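Local coordinates for protein polyhedrin (PDB 5A9A) that binds UTP and probably forms the crystalline matrix of cypovirus occlusion bodies, the polyhedra in which virus particles are embedded, at residues 29-34 with 191-196; 50-53 with 57-60; 209-214 with 223-228. One frame throughout, in Å; residues are numbered along the deposited sequence.

How the contacts relate
Contacts 1 and 2 are neighbours, with centres about 14 Å apart. They touch where Lys34 O lies 3.5 Å from Ile58 CD1, and Ile33 also packs on Asn53. Along the chain, contact 2 is nested inside the loop closed by contact 1. Contact 3 follows later. Its centre is about 19 Å from that of contact 2 and about 30 Å from that of contact 1, which lies across the centre of the chain. Contact 2 sits between the two larger sheets, whereas contact 3 involves a helix on the outer side of the six-stranded one. All three reach the second subunit. None lies at the UTP pocket, which includes Arg78, His79 and Phe100.

Contact 1 (29-34 with 191-196)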
ATOM      1  N   VAL A  29     -23.850  -4.863   9.462  1.00 17.53           N
ATOM      2  CA  VAL A  29     -23.661  -6.224   8.971  1.00 17.80           C
ATOM      3  C   VAL A  29     -22.164  -6.476   8.835  1.00 18.70           C
ATOM      4  O   VAL A  29     -21.423  -5.603   8.386  1.00 16.79           O
ATOM      5  CB  VAL A  29     -24.331  -6.430   7.599  1.00 21.22           C
ATOM      6  CG1 VAL A  29     -24.041  -7.828   7.065  1.00 21.49           C
ATOM      7  CG2 VAL A  29     -25.829  -6.189   7.693  1.00 21.64           C
ATOM      8  N   GLN A  30     -21.710  -7.660   9.229  1.00 19.39           N
ATOM      9  CA  GLN A  30     -20.292  -7.982   9.109  1.00 16.96           C
ATOM     10  C   GLN A  30     -19.863  -7.911   7.647  1.00 16.48           C
ATOM     11  O   GLN A  30     -20.564  -8.388   6.754  1.00 14.76           O
ATOM     12  CB  GLN A  30     -19.982  -9.356   9.709  1.00 19.33           C
ATOM     13  CG  GLN A  30     -19.964  -9.368  11.234  1.00 19.21           C
ATOM     14  CD  GLN A  30     -18.857  -8.498  11.811  1.00 19.44           C
ATOM     15  OE1 GLN A  30     -17.673  -8.772  11.619  1.00 18.88           O
ATOM     16  NE2 GLN A  30     -19.242  -7.439  12.516  1.00 18.22           N
ATOM     17  N   ASP A  31     -18.705  -7.296   7.421  1.00 15.68           N
ATOM     18  CA  ASP A  31     -18.192  -7.024   6.076  1.00 17.38           C
ATOM     19  C   ASP A  31     -18.938  -5.892   5.366  1.00 18.80           C
ATOM     20  O   ASP A  31     -18.789  -5.698   4.159  1.00 16.26           O
ATOM     21  CB  ASP A  31     -18.179  -8.287   5.212  1.00 16.85           C
ATOM     22  CG  ASP A  31     -16.851  -9.026   5.285  1.00 18.78           C
ATOM     23  OD1 ASP A  31     -16.043  -8.700   6.179  1.00 17.71           O
ATOM     24  OD2 ASP A  31     -16.611  -9.931   4.460  1.00 18.36           O
ATOM     25  N   ALA A  32     -19.737  -5.141   6.118  1.00 16.81           N
ATOM     26  CA  ALA A  32     -20.276  -3.887   5.608  1.00 17.79           C
ATOM     27  C   ALA A  32     -19.123  -2.895   5.498  1.00 16.49           C
ATOM     28  O   ALA A  32     -18.124  -3.015   6.204  1.00 16.59           O
ATOM     29  CB  ALA A  32     -21.356  -3.351   6.526  1.00 16.41           C
ATOM     30  N   ILE A  33     -19.260  -1.920   4.608  1.00 16.83           N
ATOM     31  CA  ILE A  33     -18.205  -0.939   4.394  1.00 16.82           C
ATOM     32  C   ILE A  33     -18.157   0.104   5.507  1.00 16.05           C
ATOM     33  O   ILE A  33     -19.189   0.530   6.022  1.00 15.44           O
ATOM     34  CB  ILE A  33     -18.385  -0.219   3.040  1.00 16.13           C
ATOM     35  CG1 ILE A  33     -17.985  -1.145   1.887  1.00 17.24           C
ATOM     36  CG2 ILE A  33     -17.563   1.063   2.997  1.00 16.45           C
ATOM     37  CD1 ILE A  33     -16.515  -1.517   1.879  1.00 16.66           C
ATOM     38  N   LYS A  34     -16.942   0.498   5.874  1.00 15.69           N
ATOM     39  CA  LYS A  34     -16.725   1.646   6.746  1.00 16.54           C
ATOM     40  C   LYS A  34     -16.139   2.754   5.888  1.00 15.49           C
ATOM     41  O   LYS A  34     -15.421   2.472   4.929  1.00 13.92           O
ATOM     42  CB  LYS A  34     -15.765   1.301   7.889  1.00 16.63           C
ATOM     43  CG  LYS A  34     -16.358   0.388   8.961  1.00 19.51           C
ATOM     44  CD  LYS A  34     -16.483  -1.045   8.468  1.00 22.37           C
ATOM     45  CE  LYS A  34     -17.269  -1.909   9.442  1.00 18.29           C
ATOM     46  NZ  LYS A  34     -17.555  -3.250   8.865  1.00 17.83           N
ATOM     47  N   ILE A 191     -10.185 -15.398   9.670  1.00 16.43           N
ATOM     48  CA  ILE A 191      -9.137 -14.399   9.481  1.00 15.63           C
ATOM     49  C   ILE A 191      -8.650 -14.293   8.034  1.00 15.22           C
ATOM     50  O   ILE A 191      -8.350 -13.198   7.561  1.00 16.11           O
ATOM     51  CB  ILE A 191      -7.947 -14.648  10.434  1.00 15.78           C
ATOM     52  CG1 ILE A 191      -6.985 -13.457  10.399  1.00 15.75           C
ATOM     53  CG2 ILE A 191      -7.238 -15.954  10.091  1.00 17.01           C
ATOM     54  CD1 ILE A 191      -5.886 -13.543  11.428  1.00 16.01           C
ATOM     55  N   GLY A 192      -8.579 -15.417   7.330  1.00 14.45           N
ATOM     56  CA  GLY A 192      -8.197 -15.398   5.927  1.00 15.52           C
ATOM     57  C   GLY A 192      -9.059 -14.425   5.136  1.00 16.53           C
ATOM     58  O   GLY A 192      -8.564 -13.614   4.353  1.00 15.50           O
ATOM     59  N   GLN A 193     -10.365 -14.507   5.355  1.00 16.48           N
ATOM     60  CA  GLN A 193     -11.318 -13.644   4.667  1.00 16.99           C
ATOM     61  C   GLN A 193     -11.139 -12.177   5.062  1.00 16.47           C
ATOM     62  O   GLN A 193     -11.204 -11.286   4.217  1.00 16.80           O
ATOM     63  CB  GLN A 193     -12.745 -14.099   4.969  1.00 17.51           C
ATOM     64  CG  GLN A 193     -13.823 -13.141   4.486  1.00 19.31           C
ATOM     65  CD  GLN A 193     -15.217 -13.659   4.767  1.00 20.15           C
ATOM     66  OE1 GLN A 193     -15.430 -14.868   4.879  1.00 18.44           O
ATOM     67  NE2 GLN A 193     -16.176 -12.746   4.890  1.00 18.39           N
ATOM     68  N   VAL A 194     -10.919 -11.927   6.348  1.00 14.71           N
ATOM     69  CA  VAL A 194     -10.710 -10.563   6.823  1.00 15.60           C
ATOM     70  C   VAL A 194      -9.498  -9.939   6.131  1.00 15.16           C
ATOM     71  O   VAL A 194      -9.573  -8.825   5.616  1.00 14.43           O
ATOM     72  CB  VAL A 194     -10.505 -10.514   8.350  1.00 17.17           C
ATOM     73  CG1 VAL A 194     -10.043  -9.125   8.785  1.00 19.12           C
ATOM     74  CG2 VAL A 194     -11.788 -10.897   9.075  1.00 14.45           C
ATOM     75  N   ILE A 195      -8.387 -10.669   6.113  1.00 14.21           N
ATOM     76  CA  ILE A 195      -7.147 -10.168   5.530  1.00 14.58           C
ATOM     77  C   ILE A 195      -7.291  -9.891   4.034  1.00 16.71           C
ATOM     78  O   ILE A 195      -6.884  -8.833   3.554  1.00 15.76           O
ATOM     79  CB  ILE A 195      -5.989 -11.158   5.747  1.00 14.17           C
ATOM     80  CG1 ILE A 195      -5.613 -11.207   7.229  1.00 13.96           C
ATOM     81  CG2 ILE A 195      -4.780 -10.754   4.913  1.00 15.68           C
ATOM     82  CD1 ILE A 195      -4.737 -12.383   7.604  1.00 15.07           C
ATOM     83  N   GLN A 196      -7.874 -10.838   3.304  1.00 14.97           N
ATOM     84  CA  GLN A 196      -7.964 -10.732   1.854  1.00 15.91           C
ATOM     85  C   GLN A 196      -9.060  -9.765   1.414  1.00 16.19           C
ATOM     86  O   GLN A 196      -9.008  -9.227   0.311  1.00 17.02           O
ATOM     87  CB  GLN A 196      -8.200 -12.111   1.237  1.00 17.64           C
ATOM     88  CG  GLN A 196      -7.041 -13.073   1.433  1.00 17.34           C
ATOM     89  CD  GLN A 196      -7.266 -14.408   0.751  1.00 18.94           C
ATOM     90  OE1 GLN A 196      -8.392 -14.770   0.423  1.00 22.82           O
ATOM     91  NE2 GLN A 196      -6.187 -15.145   0.524  1.00 19.17           N
TER
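Gln193 reaches from the first turn of helix 191-197 to Asp31 in the loop ahead of strand 34-41. One hydrogen bond carries the contact. Gln193 NE2 donates to Asp31 OD2 at 2.9 Å, with an N-H...O angle of 148°. The acceptor lies close to the amide plane. The donor, in contrast, sits well above the carboxylate plane, and the two flat groups are turned 60° against each other. Gln193 spans the gap because CG is anti to the backbone N (chi1 171°) and the chain stays extended beyond it. The CA atoms of Asp31 and Val194 remain 8.3 Å apart, so the polar ends bridge two backbones that do not touch.

The other carboxylate oxygen, OD1, forms a salt bridge with Arg185, which also donates to Gln30 OE1. Glu56 lies close to OD1 as a like charge, which Arg185 may offset.

A backbone turn holds Asp31. Val29 to Ala32 form a type II beta turn, closed by Ala32 N to Val29 O at 2.9 Å. Asp31 takes its third place, with a positive phi. Side-chain to backbone bonds follow just beyond: Lys34 NZ curls back to Ala32 O at 2.7 Å and also bonds Pro55 O.

Packing between subunits lies on another part of the helix. Ile191 meets Ile191 of both other subunits, and Ile195 meets Ile195 of the third. The arrangement is a type II turn tied by a polar bridge to a helix whose isoleucines meet their counterparts, consistent with a place near the threefold axis of the trimer.

Contact 2 (50-53 with 57-60); sequences IDYN and FING
Tyr52 and Ile58 make a buried apolar contact between two sheets of the chain. Segment 50-53 belongs to strand 47-54 of the six-stranded antiparallel sheet. Segment 57-60 belongs to strand 57-62 at the border of the four-stranded one. Both residues direct their side chains into the space between the sheets.

Ile58 uses both of its branches. Its CG2 methyl lies 3.7 Å from Tyr52 CB and 4.0 Å from Tyr52 CG, near the root of the ring. The other branch runs to the backbone. Ile58 CD1 comes within 3.9 Å of Asn53 CA and equally within 3.9 Å of Tyr52 O. CG1 is anti to the carbonyl carbon (chi1 -62°) and the chain is extended beyond it, which carries CD1 along to Asn53 while CG2 stays at Tyr52.

The chain passes from one sheet to the other through a very short connection. The two strands lie in different sheets and face each other through their side chains, as in a beta-arch within a beta-sandwich. Each pairs with other strands of its own sheet: Tyr52 with Val36, Asn53 with Ile201, Ile58 with Phe175.

Other residues complete the core around the pair. Phe173 meets the Tyr52 ring edge-to-face, Phe62 packs on it too, and Val36 touches Ile58. Asn53 and Asn59 point away from this interior. Asn53 ND2 donates to Cys128 O of the second subunit, and Asn59 ND2 to Gln196 O of the third.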
ATOM      1  N   ILE A  50      -9.687  13.433   1.381  1.00 19.17           N
ATOM      2  CA  ILE A  50      -9.303  12.092   0.961  1.00 18.90           C
ATOM      3  C   ILE A  50     -10.277  11.065   1.521  1.00 17.78           C
ATOM      4  O   ILE A  50     -10.417  10.915   2.734  1.00 15.57           O
ATOM      5  CB  ILE A  50      -7.870  11.746   1.387  1.00 19.34           C
ATOM      6  CG1 ILE A  50      -6.900  12.816   0.876  1.00 18.98           C
ATOM      7  CG2 ILE A  50      -7.473  10.380   0.854  1.00 17.74           C
ATOM      8  CD1 ILE A  50      -6.737  13.994   1.815  1.00 16.83           C
ATOM      9  N   ASP A  51     -10.935  10.354   0.614  1.00 17.46           N
ATOM     10  CA  ASP A  51     -12.030   9.458   0.960  1.00 17.84           C
ATOM     11  C   ASP A  51     -11.562   8.005   1.015  1.00 18.55           C
ATOM     12  O   ASP A  51     -11.075   7.464   0.022  1.00 15.58           O
ATOM     13  CB  ASP A  51     -13.152   9.628  -0.068  1.00 19.33           C
ATOM     14  CG  ASP A  51     -14.264   8.609   0.096  1.00 25.23           C
ATOM     15  OD1 ASP A  51     -14.510   8.172   1.236  1.00 26.63           O
ATOM     16  OD2 ASP A  51     -14.895   8.247  -0.921  1.00 30.60           O
ATOM     17  N   TYR A  52     -11.717   7.382   2.182  1.00 16.80           N
ATOM     18  CA  TYR A  52     -11.299   5.997   2.390  1.00 16.01           C
ATOM     19  C   TYR A  52     -12.506   5.094   2.611  1.00 15.87           C
ATOM     20  O   TYR A  52     -13.501   5.510   3.209  1.00 15.65           O
ATOM     21  CB  TYR A  52     -10.408   5.874   3.631  1.00 15.95           C
ATOM     22  CG  TYR A  52      -9.021   6.472   3.526  1.00 15.82           C
ATOM     23  CD1 TYR A  52      -8.798   7.813   3.798  1.00 19.22           C
ATOM     24  CD2 TYR A  52      -7.925   5.679   3.203  1.00 17.26           C
ATOM     25  CE1 TYR A  52      -7.528   8.359   3.720  1.00 19.55           C
ATOM     26  CE2 TYR A  52      -6.654   6.215   3.124  1.00 18.18           C
ATOM     27  CZ  TYR A  52      -6.461   7.554   3.384  1.00 22.85           C
ATOM     28  OH  TYR A  52      -5.196   8.089   3.311  1.00 27.36           O
ATOM     29  N   ASN A  53     -12.416   3.854   2.144  1.00 15.17           N
ATOM     30  CA  ASN A  53     -13.394   2.839   2.524  1.00 14.42           C
ATOM     31  C   ASN A  53     -12.759   1.454   2.634  1.00 14.84           C
ATOM     32  O   ASN A  53     -11.803   1.135   1.923  1.00 13.80           O
ATOM     33  CB  ASN A  53     -14.594   2.823   1.563  1.00 14.29           C
ATOM     34  CG  ASN A  53     -14.338   2.009   0.302  1.00 15.87           C
ATOM     35  OD1 ASN A  53     -14.184   0.789   0.354  1.00 15.42           O
ATOM     36  ND2 ASN A  53     -14.322   2.680  -0.840  1.00 14.60           N
ATOM     37  N   PHE A  57     -10.947  -2.824   8.310  1.00 16.26           N
ATOM     38  CA  PHE A  57     -10.382  -1.680   9.025  1.00 17.03           C
ATOM     39  C   PHE A  57      -9.737  -0.686   8.074  1.00 15.90           C
ATOM     40  O   PHE A  57      -9.124  -1.071   7.082  1.00 15.94           O
ATOM     41  CB  PHE A  57      -9.361  -2.134  10.080  1.00 16.49           C
ATOM     42  CG  PHE A  57      -8.222  -2.939   9.525  1.00 16.41           C
ATOM     43  CD1 PHE A  57      -7.071  -2.315   9.069  1.00 17.03           C
ATOM     44  CD2 PHE A  57      -8.293  -4.321   9.477  1.00 16.19           C
ATOM     45  CE1 PHE A  57      -6.016  -3.058   8.561  1.00 17.85           C
ATOM     46  CE2 PHE A  57      -7.243  -5.069   8.974  1.00 15.56           C
ATOM     47  CZ  PHE A  57      -6.104  -4.438   8.515  1.00 15.24           C
ATOM     48  N   ILE A  58      -9.891   0.600   8.383  1.00 16.16           N
ATOM     49  CA  ILE A  58      -9.214   1.652   7.638  1.00 17.00           C
ATOM     50  C   ILE A  58      -8.045   2.183   8.444  1.00 17.07           C
ATOM     51  O   ILE A  58      -8.230   2.941   9.396  1.00 17.01           O
ATOM     52  CB  ILE A  58     -10.144   2.838   7.328  1.00 17.21           C
ATOM     53  CG1 ILE A  58     -11.311   2.395   6.445  1.00 14.09           C
ATOM     54  CG2 ILE A  58      -9.361   3.950   6.638  1.00 15.01           C
ATOM     55  CD1 ILE A  58     -12.385   3.450   6.292  1.00 14.20           C
ATOM     56  N   ASN A  59      -6.841   1.771   8.073  1.00 16.17           N
ATOM     57  CA  ASN A  59      -5.644   2.400   8.601  1.00 18.89           C
ATOM     58  C   ASN A  59      -4.813   2.947   7.453  1.00 20.78           C
ATOM     59  O   ASN A  59      -5.078   2.662   6.284  1.00 18.66           O
ATOM     60  CB  ASN A  59      -4.830   1.435   9.471  1.00 18.52           C
ATOM     61  CG  ASN A  59      -4.283   0.258   8.694  1.00 19.55           C
ATOM     62  OD1 ASN A  59      -4.335   0.226   7.466  1.00 19.23           O
ATOM     63  ND2 ASN A  59      -3.740  -0.719   9.415  1.00 17.88           N
ATOM     64  N   GLY A  60      -3.813   3.747   7.791  1.00 17.35           N
ATOM     65  CA  GLY A  60      -3.005   4.403   6.788  1.00 19.60           C
ATOM     66  C   GLY A  60      -2.282   5.575   7.408  1.00 19.51           C
ATOM     67  O   GLY A  60      -2.284   5.743   8.630  1.00 15.67           O
TER

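Contact 3 (209-214 with 223-228)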
ATOM      1  N   ASP A 209     -13.537  24.184  -2.777  1.00 16.15           N
ATOM      2  CA  ASP A 209     -13.205  25.601  -2.632  1.00 17.33           C
ATOM      3  C   ASP A 209     -13.545  26.185  -1.261  1.00 18.22           C
ATOM      4  O   ASP A 209     -12.761  26.943  -0.690  1.00 15.91           O
ATOM      5  CB  ASP A 209     -13.924  26.428  -3.697  1.00 17.68           C
ATOM      6  CG  ASP A 209     -13.369  26.206  -5.088  1.00 21.45           C
ATOM      7  OD1 ASP A 209     -12.315  25.549  -5.219  1.00 22.58           O
ATOM      8  OD2 ASP A 209     -13.987  26.705  -6.049  1.00 18.93           O
ATOM      9  N   ASN A 210     -14.721  25.841  -0.745  1.00 16.58           N
ATOM     10  CA  ASN A 210     -15.241  26.492   0.452  1.00 17.70           C
ATOM     11  C   ASN A 210     -16.083  25.541   1.294  1.00 16.74           C
ATOM     12  O   ASN A 210     -16.347  24.410   0.889  1.00 15.87           O
ATOM     13  CB  ASN A 210     -16.072  27.712   0.054  1.00 17.96           C
ATOM     14  CG  ASN A 210     -17.279  27.342  -0.779  1.00 18.70           C
ATOM     15  OD1 ASN A 210     -18.298  26.906  -0.248  1.00 18.52           O
ATOM     16  ND2 ASN A 210     -17.169  27.510  -2.096  1.00 16.80           N
ATOM     17  N   GLU A 211     -16.514  25.999   2.464  1.00 17.43           N
ATOM     18  CA  GLU A 211     -17.201  25.112   3.400  1.00 18.36           C
ATOM     19  C   GLU A 211     -18.619  24.767   2.950  1.00 17.45           C
ATOM     20  O   GLU A 211     -19.155  23.728   3.328  1.00 16.57           O
ATOM     21  CB  GLU A 211     -17.232  25.706   4.808  1.00 20.84           C
ATOM     22  CG  GLU A 211     -17.767  24.721   5.838  1.00 23.78           C
ATOM     23  CD  GLU A 211     -17.646  25.218   7.267  1.00 22.67           C
ATOM     24  OE1 GLU A 211     -17.589  26.448   7.475  1.00 22.98           O
ATOM     25  OE2 GLU A 211     -17.607  24.369   8.181  1.00 19.65           O
ATOM     26  N   GLY A 212     -19.225  25.634   2.147  1.00 16.55           N
ATOM     27  CA  GLY A 212     -20.538  25.351   1.595  1.00 16.75           C
ATOM     28  C   GLY A 212     -20.489  24.134   0.693  1.00 16.48           C
ATOM     29  O   GLY A 212     -21.334  23.243   0.788  1.00 15.01           O
ATOM     30  N   ASP A 213     -19.493  24.099  -0.186  1.00 15.44           N
ATOM     31  CA  ASP A 213     -19.291  22.967  -1.080  1.00 15.31           C
ATOM     32  C   ASP A 213     -18.955  21.705  -0.284  1.00 16.68           C
ATOM     33  O   ASP A 213     -19.335  20.596  -0.663  1.00 15.91           O
ATOM     34  CB  ASP A 213     -18.165  23.272  -2.070  1.00 16.22           C
ATOM     35  CG  ASP A 213     -18.530  24.379  -3.047  1.00 19.24           C
ATOM     36  OD1 ASP A 213     -19.591  25.011  -2.860  1.00 23.25           O
ATOM     37  OD2 ASP A 213     -17.756  24.627  -3.996  1.00 17.91           O
ATOM     38  N   LEU A 214     -18.233  21.881   0.818  1.00 16.30           N
ATOM     39  CA  LEU A 214     -17.843  20.758   1.662  1.00 17.04           C
ATOM     40  C   LEU A 214     -19.051  20.164   2.383  1.00 16.16           C
ATOM     41  O   LEU A 214     -19.231  18.947   2.405  1.00 16.36           O
ATOM     42  CB  LEU A 214     -16.785  21.195   2.677  1.00 16.77           C
ATOM     43  CG  LEU A 214     -16.347  20.137   3.693  1.00 17.09           C
ATOM     44  CD1 LEU A 214     -15.882  18.864   2.996  1.00 15.70           C
ATOM     45  CD2 LEU A 214     -15.248  20.692   4.582  1.00 16.43           C
ATOM     46  N   LEU A 223     -21.681  11.400   5.176  1.00 16.97           N
ATOM     47  CA  LEU A 223     -20.594  11.288   6.135  1.00 17.56           C
ATOM     48  C   LEU A 223     -20.796  12.407   7.142  1.00 17.56           C
ATOM     49  O   LEU A 223     -21.154  13.520   6.759  1.00 16.04           O
ATOM     50  CB  LEU A 223     -19.253  11.451   5.421  1.00 16.54           C
ATOM     51  CG  LEU A 223     -19.028  10.476   4.263  1.00 18.05           C
ATOM     52  CD1 LEU A 223     -17.800  10.853   3.450  1.00 18.19           C
ATOM     53  CD2 LEU A 223     -18.911   9.054   4.795  1.00 19.70           C
ATOM     54  N   CYS A 224     -20.586  12.129   8.425  1.00 18.81           N
ATOM     55  CA  CYS A 224     -20.913  13.119   9.442  1.00 18.17           C
ATOM     56  C   CYS A 224     -19.991  14.327   9.331  1.00 17.97           C
ATOM     57  O   CYS A 224     -18.819  14.204   8.972  1.00 15.72           O
ATOM     58  CB  CYS A 224     -20.871  12.524  10.855  1.00 20.43           C
ATOM     59  SG  CYS A 224     -19.229  12.163  11.506  1.00 19.56           S
ATOM     60  N   TYR A 225     -20.539  15.499   9.621  1.00 15.64           N
ATOM     61  CA  TYR A 225     -19.778  16.732   9.522  1.00 16.47           C
ATOM     62  C   TYR A 225     -20.274  17.758  10.524  1.00 16.40           C
ATOM     63  O   TYR A 225     -21.474  17.955  10.679  1.00 17.19           O
ATOM     64  CB  TYR A 225     -19.878  17.316   8.113  1.00 15.77           C
ATOM     65  CG  TYR A 225     -19.049  18.568   7.940  1.00 19.17           C
ATOM     66  CD1 TYR A 225     -17.668  18.492   7.802  1.00 18.19           C
ATOM     67  CD2 TYR A 225     -19.643  19.822   7.921  1.00 19.71           C
ATOM     68  CE1 TYR A 225     -16.902  19.631   7.655  1.00 19.61           C
ATOM     69  CE2 TYR A 225     -18.884  20.969   7.770  1.00 19.45           C
ATOM     70  CZ  TYR A 225     -17.515  20.867   7.636  1.00 19.64           C
ATOM     71  OH  TYR A 225     -16.756  22.004   7.483  1.00 17.43           O
ATOM     72  N   ILE A 226     -19.331  18.406  11.198  1.00 16.63           N
ATOM     73  CA  ILE A 226     -19.629  19.517  12.086  1.00 18.29           C
ATOM     74  C   ILE A 226     -18.947  20.744  11.500  1.00 18.29           C
ATOM     75  O   ILE A 226     -17.735  20.740  11.288  1.00 17.19           O
ATOM     76  CB  ILE A 226     -19.104  19.248  13.508  1.00 18.24           C
ATOM     77  CG1 ILE A 226     -19.486  17.831  13.949  1.00 19.12           C
ATOM     78  CG2 ILE A 226     -19.643  20.289  14.477  1.00 18.70           C
ATOM     79  CD1 ILE A 226     -19.156  17.524  15.394  1.00 20.81           C
ATOM     80  N   ASP A 227     -19.718  21.789  11.217  1.00 19.21           N
ATOM     81  CA  ASP A 227     -19.176  22.935  10.500  1.00 18.36           C
ATOM     82  C   ASP A 227     -18.378  23.855  11.414  1.00 18.75           C
ATOM     83  O   ASP A 227     -18.263  23.610  12.614  1.00 20.03           O
ATOM     84  CB  ASP A 227     -20.285  23.711   9.778  1.00 19.86           C
ATOM     85  CG  ASP A 227     -21.314  24.299  10.727  1.00 19.17           C
ATOM     86  OD1 ASP A 227     -20.932  24.777  11.818  1.00 19.26           O
ATOM     87  OD2 ASP A 227     -22.509  24.303  10.364  1.00 18.16           O
ATOM     88  N   SER A 228     -17.829  24.915  10.833  1.00 17.81           N
ATOM     89  CA  SER A 228     -16.931  25.816  11.549  1.00 20.07           C
ATOM     90  C   SER A 228     -17.608  26.525  12.720  1.00 19.28           C
ATOM     91  O   SER A 228     -16.934  27.086  13.584  1.00 17.86           O
ATOM     92  CB  SER A 228     -16.349  26.851  10.583  1.00 18.29           C
ATOM     93  OG  SER A 228     -17.378  27.541   9.892  1.00 19.97           O
TER
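The first turn of helix 211-221 meets short strand 225-226 and the loop after it, and Glu211 is gripped there by Tyr225 and Ser228. The chain runs down the helix, turns and comes back beside it.

The Glu211 carboxylate accepts three hydrogen bonds. Ser228 OG donates to Glu211 OE1 at 2.7 Å. Ser228 N donates to Glu211 OE2, also at 2.7 Å, with an N-H...O angle of 137°. Each carboxylate oxygen accepts from Ser228 on its syn lone pair, so Ser228 straddles the carboxylate. Tyr225 OH donates to Glu211 OE2 at 2.6 Å from the anti side, 22° out of the carboxylate plane. The carboxylate stands almost perpendicular to the tyrosine ring. Glu211 reaches this place with CG anti to the backbone N (chi1 -172°) and an extended chain.

Leu214, one turn further along the helix, adds an apolar contact. Its CD2 lies 3.6 Å from Tyr225 CE1, and the two side chains cross at about a right angle. Leu214 also rests on Met107, Ile39 and Leu49, which joins the helix to the six-stranded sheet.

Asn210 is the N-cap. Its OD1 accepts from Asp213 N at 3.1 Å and weakly from Gly212 N. Asp227 CB packs close to Glu211 OE2, while its own OD1 takes the backbone N of Ala229 and Val231.

Three donors fix the rotation of the Glu211 carboxylate. Together with the nearby helix N-terminus they would favour its ionised form, against some opposition from the like charge of Asp227.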